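Long-range contacts in adhesin LabA (Helicobacter pylori, PDB 6GMM), which probably attaches the bacterium to the gastric mucosa as a surface lectin that binds the LacdiNAc sugar motif: residues 37-42 with 288-293; 293-298 with 377-382; 56-61 with 153-158; 419-424 with 431-436. All coordinates share one frame; numbering follows the deposited sequence.

Contact 1 of 4, residues 37-42 with 288-293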
# COMPACT_ATOMS: atom_id res chain seq x y z
N ASN A 37 19.41 -18.67 -2.18
CA ASN A 37 19.42 -17.40 -1.44
C ASN A 37 18.20 -16.54 -1.73
O ASN A 37 17.59 -16.02 -0.79
CB ASN A 37 20.72 -16.62 -1.68
CG ASN A 37 21.92 -17.32 -1.10
OD1 ASN A 37 21.80 -18.21 -0.25
ND2 ASN A 37 23.11 -16.94 -1.57
N ALA A 38 17.80 -16.43 -3.02
CA ALA A 38 16.62 -15.61 -3.39
C ALA A 38 15.30 -16.20 -2.88
O ALA A 38 14.45 -15.47 -2.37
CB ALA A 38 16.58 -15.41 -4.89
N ARG A 39 15.17 -17.54 -2.94
CA ARG A 39 13.98 -18.24 -2.47
C ARG A 39 13.85 -18.12 -0.97
O ARG A 39 12.76 -17.83 -0.50
CB ARG A 39 13.93 -19.69 -2.98
CG ARG A 39 13.65 -19.77 -4.47
CD ARG A 39 13.83 -21.17 -5.00
NE ARG A 39 12.62 -21.97 -4.86
CZ ARG A 39 12.58 -23.30 -4.97
NH1 ARG A 39 11.43 -23.95 -4.84
NH2 ARG A 39 13.70 -23.99 -5.20
N GLY A 40 14.97 -18.26 -0.25
CA GLY A 40 15.01 -18.10 1.21
C GLY A 40 14.70 -16.67 1.60
O GLY A 40 13.98 -16.43 2.58
N ASN A 41 15.19 -15.68 0.80
CA ASN A 41 14.88 -14.26 1.04
C ASN A 41 13.39 -13.96 0.90
O ASN A 41 12.87 -13.12 1.63
CB ASN A 41 15.62 -13.36 0.05
CG ASN A 41 17.07 -13.14 0.29
OD1 ASN A 41 17.60 -13.34 1.39
ND2 ASN A 41 17.74 -12.67 -0.76
N LEU A 42 12.72 -14.55 -0.12
CA LEU A 42 11.30 -14.31 -0.38
C LEU A 42 10.45 -14.93 0.70
O LEU A 42 9.50 -14.29 1.15
CB LEU A 42 10.84 -14.85 -1.74
CG LEU A 42 11.22 -14.07 -2.98
CD1 LEU A 42 10.78 -14.83 -4.26
CD2 LEU A 42 10.61 -12.69 -2.97
N GLN A 288 7.89 -19.79 -11.89
CA GLN A 288 6.65 -19.06 -12.13
C GLN A 288 6.02 -18.52 -10.85
O GLN A 288 5.71 -17.33 -10.79
CB GLN A 288 5.64 -19.93 -12.90
CG GLN A 288 4.88 -19.15 -13.96
CD GLN A 288 5.63 -19.14 -15.27
OE1 GLN A 288 5.52 -20.08 -16.07
NE2 GLN A 288 6.40 -18.09 -15.51
N SER A 289 5.83 -19.39 -9.83
CA SER A 289 5.27 -19.01 -8.53
C SER A 289 6.29 -18.13 -7.77
O SER A 289 5.90 -17.23 -7.04
CB SER A 289 4.91 -20.25 -7.72
OG SER A 289 6.05 -21.08 -7.52
N MET A 290 7.59 -18.34 -8.00
CA MET A 290 8.65 -17.54 -7.39
C MET A 290 8.54 -16.10 -7.89
O MET A 290 8.58 -15.17 -7.07
CB MET A 290 10.04 -18.14 -7.65
CG MET A 290 11.19 -17.35 -7.02
SD MET A 290 12.80 -17.99 -7.56
CE MET A 290 13.88 -16.56 -7.19
N PHE A 291 8.27 -15.93 -9.20
CA PHE A 291 8.07 -14.63 -9.84
C PHE A 291 6.80 -13.94 -9.29
O PHE A 291 6.86 -12.79 -8.82
CB PHE A 291 7.96 -14.81 -11.36
CG PHE A 291 7.62 -13.55 -12.11
CD1 PHE A 291 8.47 -12.45 -12.07
CD2 PHE A 291 6.41 -13.43 -12.77
CE1 PHE A 291 8.13 -11.26 -12.73
CE2 PHE A 291 6.06 -12.23 -13.42
CZ PHE A 291 6.93 -11.16 -13.40
N ALA A 292 5.67 -14.65 -9.34
CA ALA A 292 4.40 -14.12 -8.85
C ALA A 292 4.52 -13.67 -7.37
O ALA A 292 3.95 -12.63 -6.99
CB ALA A 292 3.33 -15.17 -8.99
N ASN A 293 5.26 -14.44 -6.54
CA ASN A 293 5.42 -14.10 -5.13
C ASN A 293 6.15 -12.76 -4.97
O ASN A 293 5.64 -11.87 -4.31
CB ASN A 293 6.15 -15.22 -4.37
CG ASN A 293 6.37 -14.94 -2.90
OD1 ASN A 293 5.81 -14.02 -2.31
ND2 ASN A 293 7.13 -15.78 -2.24

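Contact 2 of 4, residues 293-298 with 377-382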
# COMPACT_ATOMS: atom_id res chain seq x y z
N ASN A 293 5.26 -14.44 -6.54
CA ASN A 293 5.42 -14.10 -5.13
C ASN A 293 6.15 -12.76 -4.97
O ASN A 293 5.64 -11.87 -4.31
CB ASN A 293 6.15 -15.22 -4.37
CG ASN A 293 6.37 -14.94 -2.90
OD1 ASN A 293 5.81 -14.02 -2.31
ND2 ASN A 293 7.13 -15.78 -2.24
N ALA A 294 7.31 -12.62 -5.57
CA ALA A 294 8.18 -11.44 -5.56
C ALA A 294 7.49 -10.20 -6.14
O ALA A 294 7.64 -9.11 -5.58
CB ALA A 294 9.44 -11.76 -6.38
N LYS A 295 6.75 -10.37 -7.26
CA LYS A 295 6.00 -9.29 -7.92
C LYS A 295 4.94 -8.80 -6.92
O LYS A 295 4.86 -7.59 -6.66
CB LYS A 295 5.35 -9.81 -9.21
CG LYS A 295 4.77 -8.71 -10.09
CD LYS A 295 4.28 -9.29 -11.40
CE LYS A 295 3.58 -8.26 -12.23
NZ LYS A 295 2.40 -8.84 -12.92
N ALA A 296 4.21 -9.75 -6.27
CA ALA A 296 3.22 -9.37 -5.24
C ALA A 296 3.88 -8.63 -4.08
O ALA A 296 3.43 -7.54 -3.76
CB ALA A 296 2.46 -10.58 -4.73
N GLN A 297 4.95 -9.17 -3.48
CA GLN A 297 5.66 -8.53 -2.37
C GLN A 297 6.09 -7.11 -2.73
O GLN A 297 6.00 -6.22 -1.90
CB GLN A 297 6.89 -9.35 -1.95
CG GLN A 297 6.51 -10.69 -1.32
CD GLN A 297 7.65 -11.32 -0.59
OE1 GLN A 297 8.47 -10.64 0.04
NE2 GLN A 297 7.66 -12.64 -0.58
N ALA A 298 6.53 -6.90 -3.98
CA ALA A 298 6.94 -5.57 -4.41
C ALA A 298 5.75 -4.63 -4.50
O ALA A 298 5.91 -3.45 -4.17
CB ALA A 298 7.68 -5.63 -5.73
N ASN A 377 15.62 -8.09 -6.63
CA ASN A 377 16.60 -9.04 -7.18
C ASN A 377 15.98 -10.44 -7.39
O ASN A 377 16.16 -11.01 -8.47
CB ASN A 377 17.85 -9.09 -6.30
CG ASN A 377 18.64 -7.79 -6.26
OD1 ASN A 377 18.73 -7.04 -7.25
ND2 ASN A 377 19.25 -7.49 -5.12
N ALA A 378 15.17 -10.94 -6.42
CA ALA A 378 14.52 -12.25 -6.52
C ALA A 378 13.54 -12.30 -7.70
O ALA A 378 13.46 -13.31 -8.38
CB ALA A 378 13.81 -12.60 -5.22
N ARG A 379 12.84 -11.18 -7.95
CA ARG A 379 11.85 -11.04 -9.03
C ARG A 379 12.52 -11.21 -10.38
O ARG A 379 12.07 -12.01 -11.20
CB ARG A 379 11.17 -9.65 -8.95
CG ARG A 379 10.18 -9.37 -10.08
CD ARG A 379 9.74 -7.94 -10.02
NE ARG A 379 8.78 -7.60 -11.07
CZ ARG A 379 7.84 -6.65 -10.97
NH1 ARG A 379 7.03 -6.40 -11.99
NH2 ARG A 379 7.70 -5.97 -9.83
N ASN A 380 13.59 -10.44 -10.61
CA ASN A 380 14.34 -10.45 -11.87
C ASN A 380 14.93 -11.82 -12.14
O ASN A 380 14.74 -12.35 -13.25
CB ASN A 380 15.35 -9.31 -11.89
CG ASN A 380 14.61 -7.97 -11.82
OD1 ASN A 380 13.49 -7.83 -12.33
ND2 ASN A 380 15.15 -7.00 -11.10
N LEU A 381 15.54 -12.45 -11.11
CA LEU A 381 16.10 -13.81 -11.22
C LEU A 381 14.96 -14.79 -11.58
O LEU A 381 15.08 -15.56 -12.53
CB LEU A 381 16.74 -14.23 -9.87
CG LEU A 381 17.26 -15.68 -9.75
CD1 LEU A 381 18.28 -16.02 -10.85
CD2 LEU A 381 17.99 -15.87 -8.44
N ALA A 382 13.85 -14.70 -10.87
CA ALA A 382 12.69 -15.56 -11.11
C ALA A 382 12.14 -15.39 -12.54
O ALA A 382 11.87 -16.40 -13.19
CB ALA A 382 11.62 -15.29 -10.08

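Contact 3 of 4, residues 56-61 with 153-158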
# COMPACT_ATOMS: atom_id res chain seq x y z
N SER A 56 5.30 -5.05 9.81
CA SER A 56 4.75 -5.29 8.49
C SER A 56 4.19 -4.02 7.89
O SER A 56 3.15 -3.56 8.36
CB SER A 56 3.69 -6.38 8.49
OG SER A 56 2.96 -6.32 7.28
N PRO A 57 4.78 -3.48 6.80
CA PRO A 57 4.18 -2.31 6.14
C PRO A 57 2.77 -2.59 5.60
O PRO A 57 1.99 -1.66 5.52
CB PRO A 57 5.16 -1.98 5.02
CG PRO A 57 6.45 -2.69 5.39
CD PRO A 57 6.02 -3.92 6.11
N ALA A 58 2.43 -3.87 5.31
CA ALA A 58 1.11 -4.25 4.82
C ALA A 58 0.08 -4.02 5.97
O ALA A 58 -0.82 -3.19 5.85
CB ALA A 58 1.12 -5.71 4.39
N TYR A 59 0.31 -4.68 7.12
CA TYR A 59 -0.49 -4.54 8.33
C TYR A 59 -0.58 -3.08 8.78
O TYR A 59 -1.69 -2.61 8.99
CB TYR A 59 0.08 -5.42 9.44
CG TYR A 59 -0.84 -5.49 10.64
CD1 TYR A 59 -1.83 -6.47 10.73
CD2 TYR A 59 -0.68 -4.62 11.72
CE1 TYR A 59 -2.63 -6.59 11.86
CE2 TYR A 59 -1.46 -4.75 12.87
CZ TYR A 59 -2.46 -5.70 12.92
OH TYR A 59 -3.23 -5.80 14.04
N GLN A 60 0.56 -2.35 8.89
CA GLN A 60 0.51 -0.94 9.29
C GLN A 60 -0.24 -0.12 8.25
O GLN A 60 -0.91 0.82 8.62
CB GLN A 60 1.90 -0.34 9.50
CG GLN A 60 2.74 -1.08 10.53
CD GLN A 60 2.12 -0.95 11.89
OE1 GLN A 60 1.83 0.15 12.36
NE2 GLN A 60 1.86 -2.08 12.53
N ALA A 61 -0.17 -0.49 6.95
CA ALA A 61 -0.92 0.30 5.94
C ALA A 61 -2.41 0.23 6.18
O ALA A 61 -3.09 1.27 6.12
CB ALA A 61 -0.59 -0.14 4.51
N PRO A 153 -6.21 -9.57 13.33
CA PRO A 153 -5.19 -10.57 12.99
C PRO A 153 -4.33 -10.17 11.81
O PRO A 153 -4.76 -9.38 10.95
CB PRO A 153 -6.02 -11.81 12.60
CG PRO A 153 -7.43 -11.55 13.09
CD PRO A 153 -7.57 -10.07 13.05
N ALA A 154 -3.11 -10.79 11.73
CA ALA A 154 -2.13 -10.67 10.66
C ALA A 154 -2.80 -11.07 9.34
O ALA A 154 -3.68 -11.94 9.34
CB ALA A 154 -0.96 -11.57 10.94
N LEU A 155 -2.37 -10.46 8.22
CA LEU A 155 -3.01 -10.61 6.91
C LEU A 155 -3.19 -12.07 6.43
O LEU A 155 -4.15 -12.34 5.70
CB LEU A 155 -2.28 -9.76 5.85
CG LEU A 155 -2.21 -8.24 6.12
CD1 LEU A 155 -1.81 -7.51 4.89
CD2 LEU A 155 -3.55 -7.67 6.58
N SER A 156 -2.31 -13.00 6.87
CA SER A 156 -2.41 -14.43 6.51
C SER A 156 -3.65 -15.07 7.13
O SER A 156 -4.16 -16.06 6.60
CB SER A 156 -1.17 -15.18 6.98
OG SER A 156 -0.98 -15.13 8.39
N ASP A 157 -4.13 -14.51 8.26
CA ASP A 157 -5.29 -14.98 9.02
C ASP A 157 -6.56 -14.21 8.60
O ASP A 157 -6.73 -13.04 8.96
CB ASP A 157 -5.01 -14.83 10.52
CG ASP A 157 -6.04 -15.46 11.44
OD1 ASP A 157 -7.19 -15.71 10.98
OD2 ASP A 157 -5.72 -15.68 12.63
N THR A 158 -7.45 -14.87 7.83
CA THR A 158 -8.65 -14.24 7.28
C THR A 158 -10.00 -14.79 7.78
O THR A 158 -11.03 -14.18 7.51
CB THR A 158 -8.64 -14.27 5.74
OG1 THR A 158 -8.58 -15.62 5.30
CG2 THR A 158 -7.53 -13.42 5.14

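Contact 4 of 4, residues 419-424 with 431-436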
# COMPACT_ATOMS: atom_id res chain seq x y z
N VAL A 419 32.38 -5.73 -25.42
CA VAL A 419 31.71 -7.00 -25.27
C VAL A 419 32.58 -8.05 -25.95
O VAL A 419 33.37 -7.74 -26.86
CB VAL A 419 30.25 -7.02 -25.81
CG1 VAL A 419 29.37 -6.03 -25.07
CG2 VAL A 419 30.18 -6.78 -27.31
N SER A 420 32.48 -9.27 -25.46
CA SER A 420 33.17 -10.43 -26.01
C SER A 420 32.38 -11.66 -25.64
O SER A 420 31.59 -11.64 -24.68
CB SER A 420 34.62 -10.52 -25.52
OG SER A 420 34.75 -10.65 -24.12
N LYS A 421 32.53 -12.71 -26.46
CA LYS A 421 31.92 -14.01 -26.22
C LYS A 421 32.99 -15.10 -26.32
O LYS A 421 33.94 -15.00 -27.11
CB LYS A 421 30.65 -14.27 -27.05
CG LYS A 421 30.81 -14.18 -28.56
CD LYS A 421 29.45 -14.38 -29.23
CE LYS A 421 29.42 -15.53 -30.20
NZ LYS A 421 28.05 -15.74 -30.76
N LYS A 422 32.89 -16.08 -25.43
CA LYS A 422 33.82 -17.21 -25.33
C LYS A 422 32.95 -18.46 -25.42
O LYS A 422 31.94 -18.55 -24.72
CB LYS A 422 34.54 -17.14 -23.98
CG LYS A 422 36.00 -17.58 -23.97
CD LYS A 422 36.91 -16.49 -23.35
CE LYS A 422 36.98 -16.50 -21.84
NZ LYS A 422 37.54 -15.22 -21.30
N THR A 423 33.32 -19.41 -26.28
CA THR A 423 32.57 -20.67 -26.40
C THR A 423 32.98 -21.65 -25.28
O THR A 423 34.08 -21.56 -24.74
CB THR A 423 32.71 -21.29 -27.82
OG1 THR A 423 32.85 -20.26 -28.80
CG2 THR A 423 31.52 -22.18 -28.19
N ASN A 424 32.06 -22.54 -24.90
CA ASN A 424 32.24 -23.60 -23.91
C ASN A 424 31.32 -24.76 -24.35
O ASN A 424 30.22 -24.89 -23.81
CB ASN A 424 31.91 -23.11 -22.48
CG ASN A 424 32.28 -24.08 -21.37
OD1 ASN A 424 33.20 -24.91 -21.49
ND2 ASN A 424 31.61 -23.96 -20.24
N ILE A 431 24.86 -23.94 -21.66
CA ILE A 431 25.19 -22.53 -21.88
C ILE A 431 26.53 -22.55 -22.63
O ILE A 431 27.61 -22.37 -22.04
CB ILE A 431 25.20 -21.70 -20.55
CG1 ILE A 431 23.86 -21.83 -19.79
CG2 ILE A 431 25.54 -20.21 -20.83
CD1 ILE A 431 23.98 -21.70 -18.27
N GLN A 432 26.44 -22.85 -23.94
CA GLN A 432 27.58 -22.98 -24.85
C GLN A 432 28.33 -21.67 -25.08
O GLN A 432 29.50 -21.71 -25.47
CB GLN A 432 27.16 -23.63 -26.19
CG GLN A 432 26.13 -22.85 -27.01
CD GLN A 432 24.71 -23.25 -26.68
OE1 GLN A 432 24.20 -24.28 -27.14
NE2 GLN A 432 24.02 -22.42 -25.91
N ASP A 433 27.68 -20.52 -24.88
CA ASP A 433 28.33 -19.23 -25.08
C ASP A 433 28.33 -18.40 -23.81
O ASP A 433 27.28 -18.19 -23.19
CB ASP A 433 27.73 -18.46 -26.27
CG ASP A 433 28.14 -19.04 -27.61
OD1 ASP A 433 27.47 -20.00 -28.06
OD2 ASP A 433 29.14 -18.56 -28.20
N ASN A 434 29.53 -18.02 -23.39
CA ASN A 434 29.77 -17.22 -22.20
C ASN A 434 30.00 -15.80 -22.66
O ASN A 434 30.93 -15.54 -23.43
CB ASN A 434 30.96 -17.78 -21.43
CG ASN A 434 30.57 -18.65 -20.26
OD1 ASN A 434 29.62 -19.44 -20.32
ND2 ASN A 434 31.32 -18.52 -19.17
N TYR A 435 29.11 -14.89 -22.26
CA TYR A 435 29.20 -13.51 -22.67
C TYR A 435 29.88 -12.68 -21.61
O TYR A 435 29.83 -13.01 -20.42
CB TYR A 435 27.82 -12.96 -23.05
CG TYR A 435 27.23 -13.60 -24.28
CD1 TYR A 435 27.45 -13.06 -25.54
CD2 TYR A 435 26.41 -14.73 -24.19
CE1 TYR A 435 26.89 -13.63 -26.69
CE2 TYR A 435 25.85 -15.31 -25.33
CZ TYR A 435 26.10 -14.76 -26.57
OH TYR A 435 25.58 -15.35 -27.70
N TYR A 436 30.58 -11.64 -22.05
CA TYR A 436 31.35 -10.78 -21.18
C TYR A 436 31.17 -9.34 -21.58
O TYR A 436 30.74 -9.04 -22.70
CB TYR A 436 32.86 -11.18 -21.23
CG TYR A 436 33.11 -12.62 -20.81
CD1 TYR A 436 33.36 -12.94 -19.48
CD2 TYR A 436 33.10 -13.65 -21.75
CE1 TYR A 436 33.57 -14.26 -19.08
CE2 TYR A 436 33.30 -14.98 -21.36
CZ TYR A 436 33.53 -15.28 -20.03
OH TYR A 436 33.73 -16.58 -19.64

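Contact 1 of 4, residues 37-42 with 288-293
Met290 and Leu42 carry this contact, reaching toward each other between helix 287-311 and helix 32-50 in the helical bundle of the adhesin. The two six-residue segments run at 46° to one another with their axes 11.0 Å apart, a wide spacing that the long Met290 side chain spans. Its CG stands anti to the backbone N (chi1 -179°) and the chain stays extended, so that three successive atoms each find a partner. CG lies 3.8 Å from Leu42 CD1, SD is 3.7 Å from Arg39 CG, and CE ends 3.7 Å from Ala38 CB, methyl against methyl. Leu42 and Arg39 each cross the methionine chain at about a right angle. Arg39 offers only its aliphatic root here; its guanidinium makes a cation-pi contact with Phe286. Ala382 and Ala378 of helix 369-386 close over Met290 and Leu42 respectively, which completes a buried apolar junction of three helices. Asn293 is the third large contributor. Its OD1 accepts from Gln297 NE2 one turn on, while the other branch of the amide turns to helix 32-50, bringing ND2 to 3.9 Å from Leu42 CB.

Contact 2 of 4, residues 293-298 with 377-382
Ala294 CB sits against the backbone of Arg379, 3.7 Å from its CA, where helix 287-311 and helix 369-386 pass in nearly opposite directions. The segment axes make an angle of 149° and come within 8.6 Å, and the small residue suits so close a passage: a single methyl fills the gap at the point where the two CA atoms are nearest. From there Arg379 leaves the buried part of the interface. Its CG is anti to the backbone N (chi1 177°) and the chain is extended as far as NE, which carries the guanidinium across to the flank of the other helix. Lys295, at the solvent-exposed side, meets it there with its aliphatic stem. CG lies over one face of the guanidinium, displaced toward the rim and 3.7 Å from Arg379 NH1, while Ala298 CB approaches the edge of the same group, 4.1 Å from Arg379 NH2. The flat cation thus packs on methylene and methyl carbons. Bent at its last torsion, Lys295 carries its ammonium off, NZ standing 5.3 Å from Arg379 NH1; the two like charges would be expected to repel. Deeper in, helix 32-50 lays Leu42 against both Ala294 and Ala378, and helix 239-264 packs on Ala296 from the far side, so the Ala294 and Ala296 sides of helix 287-311 are packed against other helices.

Contact 3 of 4, residues 56-61 with 153-158
The first turn of helix 57-76 faces a type I beta turn running from Ala154 to Asp157, with Tyr59 and Leu155 the residues whose CA atoms lie nearest across the gap, 6.7 Å apart. Leu155, at the second position of that turn, points its side chain at the helix and brings CD1 to 3.5 Å from Ala58 CB, tighter than usual van der Waals contact for two carbons. A small residue suits the spot: even its methyl is closely pressed by the leucine. Tyr59 works beside it in another way. Its CG is anti to the backbone N (chi1 -170°), which directs the ring to the loop, edge first: Pro153 O lies near the ring plane, 3.6 Å from Tyr59 CE1. Such an edge, with its slightly positive ring hydrogens, is a suitable neighbour for a carbonyl oxygen. The hydroxyl reaches further and is hydrogen-bonded to the carbonyl of Ile152, so one tyrosine follows two consecutive carbonyls of the loop. The start of the helix is a serine N-cap: Ser56 OG accepts from Tyr59 N at 3.1 Å, with an angle of 169° at the hydrogen, and more weakly from Ala58 N. The same hydroxyl is hydrogen-bonded to the carbonyl of Leu49. Pro57, which has no N-H to offer, fits the first helical position. The loop between helix 128-145 and strand 161-165 is tied down a second time by Ser156, whose backbone pairs with Ile50 at the end of helix 32-50. On the helical side, Ile300 of helix 287-311 also packs against Ala58.

Contact 4 of 4, residues 419-424 with 431-436
Ser420 and Tyr436 begin the ladder of this antiparallel beta hairpin, exchanging two backbone bonds: Tyr436 N to Ser420 O at 2.8 Å and a longer return from Ser420 N to Tyr436 O at 3.3 Å. Tyr436 O has a second partner, the hydroxyl of Tyr19 on helix 4-28. Lys422 and Asn434 form the next hydrogen-bonded pair, with both bonds short and nearly straight, and Asn424 N closes on Gln432 O at 2.8 Å. Between these rungs, Lys421 CA and Thr423 CA direct weak C-H...O contacts at Asn434 O and Gln432 O. Asp433 O is satisfied by Tyr392 OH of helix 388-408.

On one face Lys422, bent at chi2 and chi3, sets NZ over the face of the Tyr436 ring, displaced toward its rim and 4.5 Å from its centroid, in a cation-pi contact. Asn434 ND2 donates to Tyr436 OH at 3.1 Å, a bond that would limit movement of the ring's tip. On the other face the aliphatic stem of Lys421 lies alongside Tyr435, and NZ forms a long salt bridge with Asp433 OD2, 4.0 Å away. Backbone bonds thus fix the register, side-chain hydroxyls and an amide add further hydrogen bonds, and the lysines contribute looser electrostatic attraction, likely weak at this surface.

How the contacts relate
Contacts 1 and 2 form one continuous packing region: their centres are 6 Å apart, they share Asn293, and both use helix 287-311. Leu42 O of contact 1 probably accepts a hydrogen bond from Gln297 NE2 of contact 2 at 3.0 Å, and Met290 CG packs 3.7 Å from Ala382 CB. Contact 3 stands apart, its centre about 20 Å from that of contact 1 and its nearest atoms about 8 Å from those of contact 2, yet it is nested within the chain loop that contact 1 closes, and helix 32-50 is followed directly by helix 57-76. The hairpin of contact 4 has its centre about 27 Å from that of contact 2 and about 46 Å from that of contact 3.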